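Long-range contacts in Crh-like protein 5 (Neosartorya fumigata, PDB 6IBU), which cleaves chitin and transfers it to 1,6-beta-glucan or to other chitin chains, cross-linking polysaccharides of the fungal cell wall and septa: residues 67-72 / 176-181; 87-92 / 99-104; 93-98 / 116-121; 112-117 / 124-129. All coordinates share one frame; numbering follows the deposited sequence.

The chain holds the GH16 catalytic domain, and all four contacts lie in it. Residues 67-72 open contact 1, which is not closed until 176-181; the other three contacts lie within that long excursion. Contact 2 pairs 87-92 with 99-104, the two arms of a hairpin. Contact 3 starts in the turn of that hairpin, at 93-98, and closes at 116-121, so it crosses contact 2. Contact 4 begins at 112-117, sharing Phe116 and Gly117 with contact 3, and closes at 124-129. Contacts 2 and 4 follow in series and build neighbouring strands of one sheet. Contact 3 joins their turns, and contact 1 ties the entry to strand 71-78 to strand 179-187 of the same sheet.

Contact 1 of 4, residues 67-72 / 176-181; sequences YFFFGK and QTPMRL
At one end of the GH16 beta-jelly roll, Phe68 and Met179 form a single antiparallel bridge between two segments far apart in sequence. One segment leads into strand 71-78 and the other into strand 179-187, which belong to different sheets of the sandwich. The bridge is a hydrogen-bonded pair. Phe68 N gives to Met179 O at 2.9 Å, and Met179 N gives back to Phe68 O, also at 2.9 Å. The Phe68 and Met179 side chains both reach Leu91 in the core, and Phe68 also touches Ile221 of strand 212-223.

The Tyr67 ring packs against Pro178, Met179 and Arg180. Pro178 O meets the ring edge, 3.3 Å from Tyr67 CD2. Pro178 CB also packs on Tyr67 CB at 3.9 Å. Tyr67 OH is hydrogen-bonded to Asp94, while Arg180 NH1 bonds to Thr64 O. Arg180 is about 5 Å from the chitin-binding Arg182, measured between side chains, which places it near the substrate site.

Farther along, the Phe69 ring turns its edge to the backbone: Gln176 O lies 3.4 Å from Phe69 CE1, near the ring plane. Phe70 follows with CZ 4.0 Å from Gln176 CA. Its ring runs alongside the Gln176 side chain.

Arg180 CG sits between the backbone N and the carbonyl carbon (chi1 71°). The chain then bends at chi2 and chi3 and brings the guanidinium to the phenol end of the Tyr67 ring, with Tyr67 CE1 over one guanidinium face. The two planes are 53° apart. Arg180 CB lies over one face of the ring in a CH-pi contact, 4.1 Å from the centroid of the Tyr67 ring and almost directly above it.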
loop_
_atom_site.group_PDB
_atom_site.type_symbol
_atom_site.label_atom_id
_atom_site.label_comp_id
_atom_site.label_asym_id
_atom_site.label_seq_id
_atom_site.Cartn_x
_atom_site.Cartn_y
_atom_site.Cartn_z
ATOM N N TYR A 67 -0.526 -11.807 -5.871
ATOM C CA TYR A 67 -0.672 -10.562 -6.656
ATOM C C TYR A 67 -2.051 -10.607 -7.299
ATOM O O TYR A 67 -2.523 -11.697 -7.569
ATOM C CB TYR A 67 0.376 -10.451 -7.762
ATOM C CG TYR A 67 1.782 -10.279 -7.268
ATOM C CD1 TYR A 67 2.440 -11.317 -6.626
ATOM C CD2 TYR A 67 2.483 -9.103 -7.486
ATOM C CE1 TYR A 67 3.744 -11.180 -6.181
ATOM C CE2 TYR A 67 3.789 -8.954 -7.040
ATOM C CZ TYR A 67 4.420 -9.997 -6.388
ATOM O OH TYR A 67 5.699 -9.851 -5.955
ATOM N N PHE A 68 -2.671 -9.458 -7.507
ATOM C CA PHE A 68 -3.919 -9.326 -8.289
ATOM C C PHE A 68 -3.637 -8.359 -9.440
ATOM O O PHE A 68 -2.700 -7.565 -9.350
ATOM C CB PHE A 68 -5.075 -8.965 -7.363
ATOM C CG PHE A 68 -5.094 -7.561 -6.832
ATOM C CD1 PHE A 68 -4.263 -7.185 -5.799
ATOM C CD2 PHE A 68 -6.032 -6.655 -7.295
ATOM C CE1 PHE A 68 -4.313 -5.892 -5.304
ATOM C CE2 PHE A 68 -6.069 -5.366 -6.804
ATOM C CZ PHE A 68 -5.220 -4.987 -5.803
ATOM N N PHE A 69 -4.388 -8.500 -10.527
ATOM C CA PHE A 69 -4.157 -7.786 -11.800
ATOM C C PHE A 69 -5.421 -7.030 -12.148
ATOM O O PHE A 69 -6.315 -7.617 -12.788
ATOM C CB PHE A 69 -3.778 -8.770 -12.897
ATOM C CG PHE A 69 -3.298 -8.146 -14.182
ATOM C CD1 PHE A 69 -2.624 -6.938 -14.179
ATOM C CD2 PHE A 69 -3.492 -8.798 -15.385
ATOM C CE1 PHE A 69 -2.153 -6.392 -15.358
ATOM C CE2 PHE A 69 -3.012 -8.255 -16.567
ATOM C CZ PHE A 69 -2.342 -7.057 -16.545
ATOM N N PHE A 70 -5.476 -5.777 -11.724
ATOM C CA PHE A 70 -6.646 -4.867 -11.781
ATOM C C PHE A 70 -7.687 -5.341 -10.781
ATOM O O PHE A 70 -7.658 -6.500 -10.371
ATOM C CB PHE A 70 -7.215 -4.744 -13.194
ATOM C CG PHE A 70 -6.225 -4.125 -14.144
ATOM C CD1 PHE A 70 -5.880 -2.793 -13.980
ATOM C CD2 PHE A 70 -5.611 -4.850 -15.155
ATOM C CE1 PHE A 70 -4.943 -2.182 -14.795
ATOM C CE2 PHE A 70 -4.680 -4.234 -15.982
ATOM C CZ PHE A 70 -4.349 -2.901 -15.803
ATOM N N GLY A 71 -8.569 -4.433 -10.393
ATOM C CA GLY A 71 -9.680 -4.719 -9.476
ATOM C C GLY A 71 -9.719 -3.690 -8.363
ATOM O O GLY A 71 -9.799 -2.486 -8.656
ATOM N N LYS A 72 -9.643 -4.135 -7.117
ATOM C CA LYS A 72 -9.976 -3.286 -5.950
ATOM C C LYS A 72 -9.179 -3.740 -4.729
ATOM O O LYS A 72 -9.085 -4.952 -4.488
ATOM C CB LYS A 72 -11.473 -3.391 -5.692
ATOM C CG LYS A 72 -12.037 -2.297 -4.807
ATOM C CD LYS A 72 -13.424 -2.607 -4.320
ATOM C CE LYS A 72 -14.354 -1.418 -4.394
ATOM N NZ LYS A 72 -15.651 -1.731 -3.760
ATOM N N GLN A 176 0.084 -0.707 -13.882
ATOM C CA GLN A 176 -0.650 -1.614 -14.794
ATOM C C GLN A 176 -0.001 -2.987 -14.826
ATOM O O GLN A 176 -0.182 -3.682 -15.815
ATOM C CB GLN A 176 -0.702 -1.043 -16.209
ATOM C CG GLN A 176 0.670 -0.821 -16.832
ATOM C CD GLN A 176 0.533 -0.082 -18.145
ATOM O OE1 GLN A 176 0.193 -0.666 -19.175
ATOM N NE2 GLN A 176 0.792 1.213 -18.119
ATOM N N THR A 177 0.712 -3.364 -13.780
ATOM C CA THR A 177 1.292 -4.717 -13.657
ATOM C C THR A 177 0.730 -5.326 -12.384
ATOM O O THR A 177 0.219 -4.604 -11.546
ATOM C CB THR A 177 2.812 -4.640 -13.683
ATOM O OG1 THR A 177 3.241 -3.725 -12.677
ATOM C CG2 THR A 177 3.340 -4.209 -15.030
ATOM N N PRO A 178 0.802 -6.660 -12.218
ATOM C CA PRO A 178 0.153 -7.316 -11.092
ATOM C C PRO A 178 0.807 -6.788 -9.813
ATOM O O PRO A 178 2.018 -6.690 -9.748
ATOM C CB PRO A 178 0.445 -8.810 -11.272
ATOM C CG PRO A 178 0.979 -8.923 -12.710
ATOM C CD PRO A 178 1.588 -7.585 -13.046
ATOM N N MET A 179 -0.012 -6.495 -8.821
ATOM C CA MET A 179 0.467 -5.845 -7.594
ATOM C C MET A 179 0.063 -6.661 -6.382
ATOM O O MET A 179 -0.961 -7.314 -6.420
ATOM C CB MET A 179 -0.097 -4.428 -7.474
ATOM C CG MET A 179 0.587 -3.485 -8.424
ATOM S SD MET A 179 0.249 -1.757 -8.120
ATOM C CE MET A 179 -1.499 -1.675 -8.479
ATOM N N ARG A 180 0.868 -6.575 -5.335
ATOM C CA ARG A 180 0.509 -7.176 -4.042
ATOM C C ARG A 180 0.183 -6.041 -3.075
ATOM O O ARG A 180 0.467 -4.881 -3.372
ATOM C CB ARG A 180 1.605 -8.142 -3.609
ATOM C CG ARG A 180 2.903 -7.500 -3.173
ATOM C CD ARG A 180 3.481 -8.349 -2.077
ATOM N NE ARG A 180 4.617 -9.098 -2.572
ATOM C CZ ARG A 180 4.916 -10.362 -2.281
ATOM N NH1 ARG A 180 4.169 -11.086 -1.459
ATOM N NH2 ARG A 180 5.989 -10.898 -2.829
ATOM N N LEU A 181 -0.520 -6.367 -2.001
ATOM C CA LEU A 181 -0.906 -5.377 -0.980
ATOM C C LEU A 181 0.092 -5.477 0.174
ATOM O O LEU A 181 0.314 -6.577 0.671
ATOM C CB LEU A 181 -2.349 -5.686 -0.579
ATOM C CG LEU A 181 -2.945 -4.844 0.538
ATOM C CD1 LEU A 181 -2.973 -3.362 0.178
ATOM C CD2 LEU A 181 -4.342 -5.362 0.852
#

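Contact 2 of 4, residues 87-92 / 99-104; sequences SSIVLE and VDWEVL
Ile89 packs beside Trp101, and both side chains point the same way. Ile89 CB is 3.8 Å from Trp101 CD1; Ile89 CG2 and CD1 also come close to that same indole carbon. The indole also meets Trp153 and Tyr142 edge-to-face. Ser87 faces Val103, with Ser87 CB 4.1 Å from Val103 CB. Its hydroxyl turns elsewhere and bonds to Ala80 N. Val99 closes the row: its CB is 4.3 Å from Leu91 CB, and Leu91 N gives to Val99 O at 2.7 Å.

These three pairs are the hydrogen-bonded ones of a regular antiparallel hairpin, strands 85-93 and 98-105, in the sheet that carries the active site of this GH16 enzyme. Their side chains fill the interior between the sheets. The other face holds Asp100 and Glu102, which with Glu98 form the alternating acidic row of the family. Glu102 binds chitin and is the proton donor by similarity. Its chain bends at chi2 (-68°), with CD on the side of Ser88. Ser88 OG gives a hydrogen bond to Glu102 OE1 at 2.6 Å, on the syn side of the carboxylate. The same Ser88 OG accepts from the indole NE1 of the chitin-binding Trp186. On the same face Val90 CG2 lies 3.8 Å from Asp100 CB.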
loop_
_atom_site.group_PDB
_atom_site.type_symbol
_atom_site.label_atom_id
_atom_site.label_comp_id
_atom_site.label_asym_id
_atom_site.label_seq_id
_atom_site.Cartn_x
_atom_site.Cartn_y
_atom_site.Cartn_z
ATOM N N SER A 87 1.796 5.492 8.683
ATOM C CA SER A 87 0.910 4.328 8.456
ATOM C C SER A 87 0.678 4.185 6.946
ATOM O O SER A 87 0.112 5.111 6.367
ATOM C CB SER A 87 -0.386 4.534 9.175
ATOM O OG SER A 87 -0.206 4.665 10.575
ATOM N N SER A 88 1.127 3.093 6.330
ATOM C CA SER A 88 1.192 2.901 4.853
ATOM C C SER A 88 0.264 1.778 4.373
ATOM O O SER A 88 0.382 0.638 4.876
ATOM C CB SER A 88 2.597 2.572 4.438
ATOM O OG SER A 88 3.488 3.613 4.816
ATOM N N ILE A 89 -0.569 2.050 3.372
ATOM C CA ILE A 89 -1.268 1.013 2.553
ATOM C C ILE A 89 -0.678 1.061 1.143
ATOM O O ILE A 89 -0.802 2.086 0.505
ATOM C CB ILE A 89 -2.787 1.248 2.557
ATOM C CG1 ILE A 89 -3.366 1.247 3.971
ATOM C CG2 ILE A 89 -3.494 0.251 1.662
ATOM C CD1 ILE A 89 -4.683 1.957 4.067
ATOM N N VAL A 90 -0.001 0.014 0.693
ATOM C CA VAL A 90 0.724 0.051 -0.605
ATOM C C VAL A 90 0.249 -1.072 -1.525
ATOM O O VAL A 90 0.390 -2.223 -1.143
ATOM C CB VAL A 90 2.235 -0.064 -0.386
ATOM C CG1 VAL A 90 2.967 -0.139 -1.724
ATOM C CG2 VAL A 90 2.745 1.080 0.458
ATOM N N LEU A 91 -0.135 -0.743 -2.749
ATOM C CA LEU A 91 -0.177 -1.729 -3.849
ATOM C C LEU A 91 1.123 -1.576 -4.612
ATOM O O LEU A 91 1.464 -0.439 -4.955
ATOM C CB LEU A 91 -1.385 -1.468 -4.735
ATOM C CG LEU A 91 -2.719 -1.672 -4.048
ATOM C CD1 LEU A 91 -3.863 -1.390 -5.008
ATOM C CD2 LEU A 91 -2.803 -3.077 -3.488
ATOM N N GLU A 92 1.854 -2.670 -4.811
ATOM C CA GLU A 92 3.185 -2.590 -5.447
ATOM C C GLU A 92 3.388 -3.787 -6.365
ATOM O O GLU A 92 3.130 -4.925 -5.932
ATOM C CB GLU A 92 4.292 -2.516 -4.400
ATOM C CG GLU A 92 5.667 -2.339 -5.012
ATOM C CD GLU A 92 6.766 -2.049 -4.003
ATOM O OE1 GLU A 92 6.984 -2.915 -3.119
ATOM O OE2 GLU A 92 7.372 -0.938 -4.073
ATOM N N VAL A 99 0.718 2.154 -6.041
ATOM C CA VAL A 99 -0.386 3.029 -5.584
ATOM C C VAL A 99 -0.397 2.920 -4.064
ATOM O O VAL A 99 -0.325 1.785 -3.554
ATOM C CB VAL A 99 -1.727 2.588 -6.193
ATOM C CG1 VAL A 99 -2.869 3.407 -5.641
ATOM C CG2 VAL A 99 -1.687 2.653 -7.709
ATOM N N ASP A 100 -0.501 4.036 -3.360
ATOM C CA ASP A 100 -0.455 3.960 -1.891
ATOM C C ASP A 100 -1.273 5.064 -1.230
ATOM O O ASP A 100 -1.644 6.078 -1.888
ATOM C CB ASP A 100 0.980 3.911 -1.377
ATOM C CG ASP A 100 1.744 5.197 -1.530
ATOM O OD1 ASP A 100 1.434 6.143 -0.798
ATOM O OD2 ASP A 100 2.699 5.233 -2.356
ATOM N N TRP A 101 -1.569 4.782 0.038
ATOM C CA TRP A 101 -2.051 5.724 1.068
ATOM C C TRP A 101 -0.926 5.898 2.085
ATOM O O TRP A 101 -0.275 4.903 2.398
ATOM C CB TRP A 101 -3.305 5.168 1.748
ATOM C CG TRP A 101 -4.504 4.861 0.906
ATOM C CD1 TRP A 101 -4.886 3.650 0.418
ATOM C CD2 TRP A 101 -5.578 5.763 0.589
ATOM N NE1 TRP A 101 -6.085 3.740 -0.229
ATOM C CE2 TRP A 101 -6.547 5.027 -0.129
ATOM C CE3 TRP A 101 -5.796 7.123 0.806
ATOM C CZ2 TRP A 101 -7.722 5.615 -0.610
ATOM C CZ3 TRP A 101 -6.952 7.703 0.337
ATOM C CH2 TRP A 101 -7.906 6.954 -0.349
ATOM N N GLU A 102 -0.667 7.117 2.549
ATOM C CA GLU A 102 0.255 7.354 3.690
ATOM C C GLU A 102 -0.468 8.227 4.710
ATOM O O GLU A 102 -0.901 9.300 4.340
ATOM C CB GLU A 102 1.542 8.043 3.243
ATOM C CG GLU A 102 2.260 7.347 2.101
ATOM C CD GLU A 102 2.844 5.993 2.472
ATOM O OE1 GLU A 102 3.364 5.846 3.584
ATOM O OE2 GLU A 102 2.747 5.073 1.655
ATOM N N VAL A 103 -0.599 7.787 5.953
ATOM C CA VAL A 103 -1.013 8.689 7.058
ATOM C C VAL A 103 0.233 9.055 7.878
ATOM O O VAL A 103 1.102 8.211 8.075
ATOM C CB VAL A 103 -2.126 8.064 7.920
ATOM C CG1 VAL A 103 -2.512 8.979 9.061
ATOM C CG2 VAL A 103 -3.353 7.732 7.092
ATOM N N LEU A 104 0.313 10.304 8.324
ATOM C CA LEU A 104 1.400 10.781 9.213
ATOM C C LEU A 104 0.783 10.968 10.591
ATOM O O LEU A 104 -0.316 11.546 10.652
ATOM C CB LEU A 104 1.968 12.077 8.647
ATOM C CG LEU A 104 2.459 11.961 7.204
ATOM C CD1 LEU A 104 2.908 13.315 6.713
ATOM C CD2 LEU A 104 3.588 10.936 7.057
#

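Contact 3 of 4, residues 93-98 / 116-121; sequences SDDLDE and FGKGDT
Asp97 holds CG beside its backbone N, anti to the carbonyl carbon (chi1 -77°). From there OD1 reaches Lys118 N at 2.9 Å and takes a hydrogen bond on its anti side. OD2 is hydrogen-bonded to Thr177 OG1 and Gln176 N. A water beside Asp97 OD1 has a weak link to Lys118 NZ, whose main partner is Thr172 O.

Glu98 has CG anti to its backbone N (chi1 -151°), and its side chain runs alongside Phe116. OE2 lies 3.8 Å from Phe116 CD2, at the ring edge. The carboxylate stands nearly upright to the ring, 87° between planes. The backbones pair as well: Glu98 N bonds to Phe116 O at 2.8 Å and Phe116 N to Glu98 O at 2.9 Å.

Leu96 O takes Gly119 N at 3.0 Å, from above its carbonyl plane. The fit is tight, with Leu96 CB 3.5 Å from Gly119 CA. Asp95 OD1 grips Ser93 OG at 2.6 Å and Asp97 N at 3.2 Å, from opposite faces; the second bond makes an Asx turn.

A type I turn (93-96) thus docks on a type I' turn (117-120), next to Glu98, the nucleophile by similarity at the start of the GH16 acidic motif.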
loop_
_atom_site.group_PDB
_atom_site.type_symbol
_atom_site.label_atom_id
_atom_site.label_comp_id
_atom_site.label_asym_id
_atom_site.label_seq_id
_atom_site.Cartn_x
_atom_site.Cartn_y
_atom_site.Cartn_z
ATOM N N SER A 93 3.926 -3.520 -7.551
ATOM C CA SER A 93 4.311 -4.550 -8.531
ATOM C C SER A 93 5.816 -4.803 -8.440
ATOM O O SER A 93 6.554 -3.985 -7.862
ATOM C CB SER A 93 3.910 -4.139 -9.911
ATOM O OG SER A 93 4.952 -3.418 -10.548
ATOM N N ASP A 94 6.249 -5.905 -9.041
ATOM C CA ASP A 94 7.672 -6.280 -9.194
ATOM C C ASP A 94 8.412 -5.289 -10.120
ATOM O O ASP A 94 9.638 -5.219 -9.924
ATOM C CB ASP A 94 7.761 -7.756 -9.592
ATOM C CG ASP A 94 7.514 -8.713 -8.431
ATOM O OD1 ASP A 94 7.137 -8.239 -7.328
ATOM O OD2 ASP A 94 7.656 -9.931 -8.648
ATOM N N ASP A 95 7.761 -4.500 -11.018
ATOM C CA ASP A 95 8.472 -3.425 -11.790
ATOM C C ASP A 95 8.306 -2.074 -11.092
ATOM O O ASP A 95 8.751 -1.069 -11.588
ATOM C CB ASP A 95 8.131 -3.339 -13.285
ATOM C CG ASP A 95 6.727 -2.891 -13.652
ATOM O OD1 ASP A 95 5.967 -2.487 -12.766
ATOM O OD2 ASP A 95 6.399 -2.964 -14.852
ATOM N N LEU A 96 7.812 -2.101 -9.869
ATOM C CA LEU A 96 7.706 -0.904 -8.997
ATOM C C LEU A 96 6.638 0.047 -9.549
ATOM O O LEU A 96 6.735 1.209 -9.269
ATOM C CB LEU A 96 9.070 -0.226 -8.861
ATOM C CG LEU A 96 10.106 -1.129 -8.208
ATOM C CD1 LEU A 96 11.440 -0.398 -8.049
ATOM C CD2 LEU A 96 9.578 -1.614 -6.847
ATOM N N ASP A 97 5.633 -0.446 -10.270
ATOM C CA ASP A 97 4.337 0.257 -10.345
ATOM C C ASP A 97 3.803 0.285 -8.915
ATOM O O ASP A 97 4.072 -0.641 -8.145
ATOM C CB ASP A 97 3.333 -0.426 -11.260
ATOM C CG ASP A 97 3.578 -0.196 -12.748
ATOM O OD1 ASP A 97 4.293 0.765 -13.097
ATOM O OD2 ASP A 97 3.053 -1.007 -13.552
ATOM N N GLU A 98 3.097 1.336 -8.544
ATOM C CA GLU A 98 2.754 1.481 -7.133
ATOM C C GLU A 98 1.627 2.476 -6.947
ATOM O O GLU A 98 1.640 3.493 -7.591
ATOM C CB GLU A 98 3.988 1.953 -6.391
ATOM C CG GLU A 98 3.998 1.497 -4.965
ATOM C CD GLU A 98 3.967 2.646 -3.981
ATOM O OE1 GLU A 98 4.854 2.679 -3.091
ATOM O OE2 GLU A 98 3.081 3.532 -4.112
ATOM N N PHE A 116 3.501 5.620 -8.231
ATOM C CA PHE A 116 4.726 5.559 -9.059
ATOM C C PHE A 116 4.404 4.651 -10.242
ATOM O O PHE A 116 3.662 3.671 -10.072
ATOM C CB PHE A 116 5.910 5.018 -8.253
ATOM C CG PHE A 116 6.236 5.886 -7.069
ATOM C CD1 PHE A 116 7.010 7.022 -7.233
ATOM C CD2 PHE A 116 5.705 5.627 -5.812
ATOM C CE1 PHE A 116 7.338 7.819 -6.146
ATOM C CE2 PHE A 116 5.974 6.467 -4.742
ATOM C CZ PHE A 116 6.797 7.557 -4.907
ATOM N N GLY A 117 4.923 5.008 -11.408
ATOM C CA GLY A 117 5.042 4.115 -12.571
ATOM C C GLY A 117 6.466 3.618 -12.677
ATOM O O GLY A 117 7.369 4.447 -12.738
ATOM N N LYS A 118 6.664 2.304 -12.654
ATOM C CA LYS A 118 7.964 1.656 -12.993
ATOM C C LYS A 118 9.099 2.233 -12.142
ATOM O O LYS A 118 10.228 2.342 -12.671
ATOM C CB LYS A 118 8.291 1.837 -14.476
ATOM C CG LYS A 118 7.205 1.323 -15.396
ATOM C CD LYS A 118 7.570 1.387 -16.838
ATOM C CE LYS A 118 6.580 0.656 -17.713
ATOM N NZ LYS A 118 5.316 1.405 -17.902
ATOM N N GLY A 119 8.824 2.567 -10.880
ATOM C CA GLY A 119 9.852 2.988 -9.911
ATOM C C GLY A 119 10.366 4.380 -10.212
ATOM O O GLY A 119 11.394 4.767 -9.640
ATOM N N ASP A 120 9.662 5.119 -11.067
ATOM C CA ASP A 120 10.071 6.457 -11.537
ATOM C C ASP A 120 9.672 7.488 -10.484
ATOM O O ASP A 120 8.497 7.746 -10.353
ATOM C CB ASP A 120 9.422 6.732 -12.884
ATOM C CG ASP A 120 9.862 8.044 -13.477
ATOM O OD1 ASP A 120 10.691 8.674 -12.852
ATOM O OD2 ASP A 120 9.384 8.396 -14.560
ATOM N N THR A 121 10.630 8.061 -9.762
ATOM C CA THR A 121 10.372 9.062 -8.695
ATOM C C THR A 121 10.815 10.448 -9.151
ATOM O O THR A 121 10.939 11.336 -8.299
ATOM C CB THR A 121 11.117 8.724 -7.401
ATOM O OG1 THR A 121 12.515 8.850 -7.678
ATOM C CG2 THR A 121 10.765 7.355 -6.865
HETATM O O HOH W 1 3.624 2.323 -15.194
#

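Contact 4 of 4, residues 112-117 / 124-129; sequences QTNYFG and YDRGTY
Gln112 and Tyr129 cross obliquely, the Gln112 side chain lying over one face of the phenol ring. Its CG is anti to the backbone N and sits 3.8 Å from the centroid of the Tyr129 ring, a CH-pi contact. Gln112 also meets Tyr124 tip to tip. The Asn114 side chain stands at about a right angle to Tyr124, with amide and ring planes 84° apart. Asn114 ND2 gives a weak hydrogen bond to Tyr124 OH at 3.4 Å, and Tyr124 itself is poorly ordered. Trp200 of helix 195-201 touches Gln112, Tyr124 and Tyr129.

The segments belong to the hairpin of strands 110-116 and 128-131, the latter an outermost strand of the sheet that bears the GH16 active site. Thr113 and Thr128 are its hydrogen-bonded pair, their side chains side by side. Thr128 O is gripped twice, by Thr113 N at 2.7 Å and by Thr113 OG1 at 2.9 Å. The hydroxyl sits in the crowded position between backbone N and carbonyl carbon (chi1 60°). Thr128 N returns a bond to Thr113 O at 3.1 Å. Arg161 NH1 then bonds to both Thr113 OG1 and Arg126 O. Beyond this pair the Tyr115 ring lies against Arg126, with CE1 3.7 Å from Arg126 CA.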
loop_
_atom_site.group_PDB
_atom_site.type_symbol
_atom_site.label_atom_id
_atom_site.label_comp_id
_atom_site.label_asym_id
_atom_site.label_seq_id
_atom_site.Cartn_x
_atom_site.Cartn_y
_atom_site.Cartn_z
ATOM N N GLN A 112 -2.198 11.153 2.681
ATOM C CA GLN A 112 -1.552 11.431 1.380
ATOM C C GLN A 112 -1.897 10.294 0.420
ATOM O O GLN A 112 -1.936 9.148 0.842
ATOM C CB GLN A 112 -0.051 11.645 1.536
ATOM C CG GLN A 112 0.521 12.304 0.294
ATOM C CD GLN A 112 2.022 12.322 0.253
ATOM O OE1 GLN A 112 2.616 13.313 -0.158
ATOM N NE2 GLN A 112 2.643 11.236 0.675
ATOM N N THR A 113 -2.198 10.630 -0.821
ATOM C CA THR A 113 -2.357 9.636 -1.904
ATOM C C THR A 113 -1.109 9.696 -2.761
ATOM O O THR A 113 -0.500 10.739 -2.875
ATOM C CB THR A 113 -3.628 9.839 -2.733
ATOM O OG1 THR A 113 -3.617 11.133 -3.336
ATOM C CG2 THR A 113 -4.902 9.618 -1.940
ATOM N N ASN A 114 -0.735 8.594 -3.350
ATOM C CA ASN A 114 0.496 8.579 -4.160
ATOM C C ASN A 114 0.491 7.445 -5.169
ATOM O O ASN A 114 -0.213 6.453 -4.975
ATOM C CB ASN A 114 1.706 8.411 -3.266
ATOM C CG ASN A 114 2.706 9.498 -3.538
ATOM O OD1 ASN A 114 3.255 9.593 -4.630
ATOM N ND2 ASN A 114 2.887 10.353 -2.550
ATOM N N TYR A 115 1.297 7.589 -6.199
ATOM C CA TYR A 115 1.533 6.498 -7.162
ATOM C C TYR A 115 2.910 6.717 -7.771
ATOM O O TYR A 115 3.404 7.853 -7.753
ATOM C CB TYR A 115 0.414 6.447 -8.197
ATOM C CG TYR A 115 0.597 7.411 -9.337
ATOM C CD1 TYR A 115 0.198 8.731 -9.232
ATOM C CD2 TYR A 115 1.217 6.999 -10.499
ATOM C CE1 TYR A 115 0.390 9.615 -10.276
ATOM C CE2 TYR A 115 1.404 7.863 -11.563
ATOM C CZ TYR A 115 0.980 9.169 -11.447
ATOM O OH TYR A 115 1.177 10.023 -12.476
ATOM N N PHE A 116 3.501 5.620 -8.231
ATOM C CA PHE A 116 4.726 5.559 -9.059
ATOM C C PHE A 116 4.404 4.651 -10.242
ATOM O O PHE A 116 3.662 3.671 -10.072
ATOM C CB PHE A 116 5.910 5.018 -8.253
ATOM C CG PHE A 116 6.236 5.886 -7.069
ATOM C CD1 PHE A 116 7.010 7.022 -7.233
ATOM C CD2 PHE A 116 5.705 5.627 -5.812
ATOM C CE1 PHE A 116 7.338 7.819 -6.146
ATOM C CE2 PHE A 116 5.974 6.467 -4.742
ATOM C CZ PHE A 116 6.797 7.557 -4.907
ATOM N N GLY A 117 4.923 5.008 -11.408
ATOM C CA GLY A 117 5.042 4.115 -12.571
ATOM C C GLY A 117 6.466 3.618 -12.677
ATOM O O GLY A 117 7.369 4.447 -12.738
ATOM N N TYR A 124 7.268 15.046 -8.646
ATOM C CA TYR A 124 6.377 14.815 -7.477
ATOM C C TYR A 124 4.963 15.315 -7.805
ATOM O O TYR A 124 4.350 16.034 -6.978
ATOM C CB TYR A 124 6.926 15.458 -6.205
ATOM C CG TYR A 124 6.376 14.813 -4.959
ATOM C CD1 TYR A 124 5.119 15.140 -4.473
ATOM C CD2 TYR A 124 7.096 13.826 -4.300
ATOM C CE1 TYR A 124 4.607 14.534 -3.340
ATOM C CE2 TYR A 124 6.598 13.206 -3.168
ATOM C CZ TYR A 124 5.354 13.568 -2.685
ATOM O OH TYR A 124 4.875 12.952 -1.570
ATOM N N ASP A 125 4.482 14.921 -8.995
ATOM C CA ASP A 125 3.090 15.090 -9.499
ATOM C C ASP A 125 2.257 13.886 -9.032
ATOM O O ASP A 125 1.065 13.796 -9.397
ATOM C CB ASP A 125 3.117 15.228 -11.024
ATOM C CG ASP A 125 3.290 13.908 -11.768
ATOM O OD1 ASP A 125 2.264 13.232 -11.975
ATOM O OD2 ASP A 125 4.448 13.563 -12.140
ATOM N N ARG A 126 2.889 12.993 -8.269
ATOM C CA ARG A 126 2.396 11.656 -7.877
ATOM C C ARG A 126 1.598 11.776 -6.576
ATOM O O ARG A 126 0.695 10.985 -6.413
ATOM C CB ARG A 126 3.602 10.723 -7.739
ATOM C CG ARG A 126 4.482 10.690 -8.985
ATOM C CD ARG A 126 5.755 9.881 -8.828
ATOM N NE ARG A 126 6.839 10.640 -8.203
ATOM C CZ ARG A 126 7.010 10.788 -6.884
ATOM N NH1 ARG A 126 8.018 11.506 -6.415
ATOM N NH2 ARG A 126 6.191 10.196 -6.030
ATOM N N GLY A 127 1.905 12.776 -5.741
ATOM C CA GLY A 127 1.388 12.943 -4.367
ATOM C C GLY A 127 0.313 14.018 -4.273
ATOM O O GLY A 127 0.507 15.120 -4.807
ATOM N N THR A 128 -0.782 13.705 -3.593
ATOM C CA THR A 128 -1.926 14.598 -3.309
ATOM C C THR A 128 -2.374 14.345 -1.868
ATOM O O THR A 128 -2.612 13.192 -1.523
ATOM C CB THR A 128 -3.079 14.297 -4.272
ATOM O OG1 THR A 128 -2.696 14.723 -5.578
ATOM C CG2 THR A 128 -4.379 14.960 -3.872
ATOM N N TYR A 129 -2.534 15.389 -1.066
ATOM C CA TYR A 129 -3.148 15.271 0.278
ATOM C C TYR A 129 -4.660 15.412 0.141
ATOM O O TYR A 129 -5.104 16.247 -0.639
ATOM C CB TYR A 129 -2.572 16.307 1.236
ATOM C CG TYR A 129 -1.134 16.041 1.574
ATOM C CD1 TYR A 129 -0.126 16.517 0.755
ATOM C CD2 TYR A 129 -0.779 15.278 2.676
ATOM C CE1 TYR A 129 1.206 16.296 1.047
ATOM C CE2 TYR A 129 0.547 15.043 2.984
ATOM C CZ TYR A 129 1.538 15.559 2.169
ATOM O OH TYR A 129 2.853 15.339 2.450
#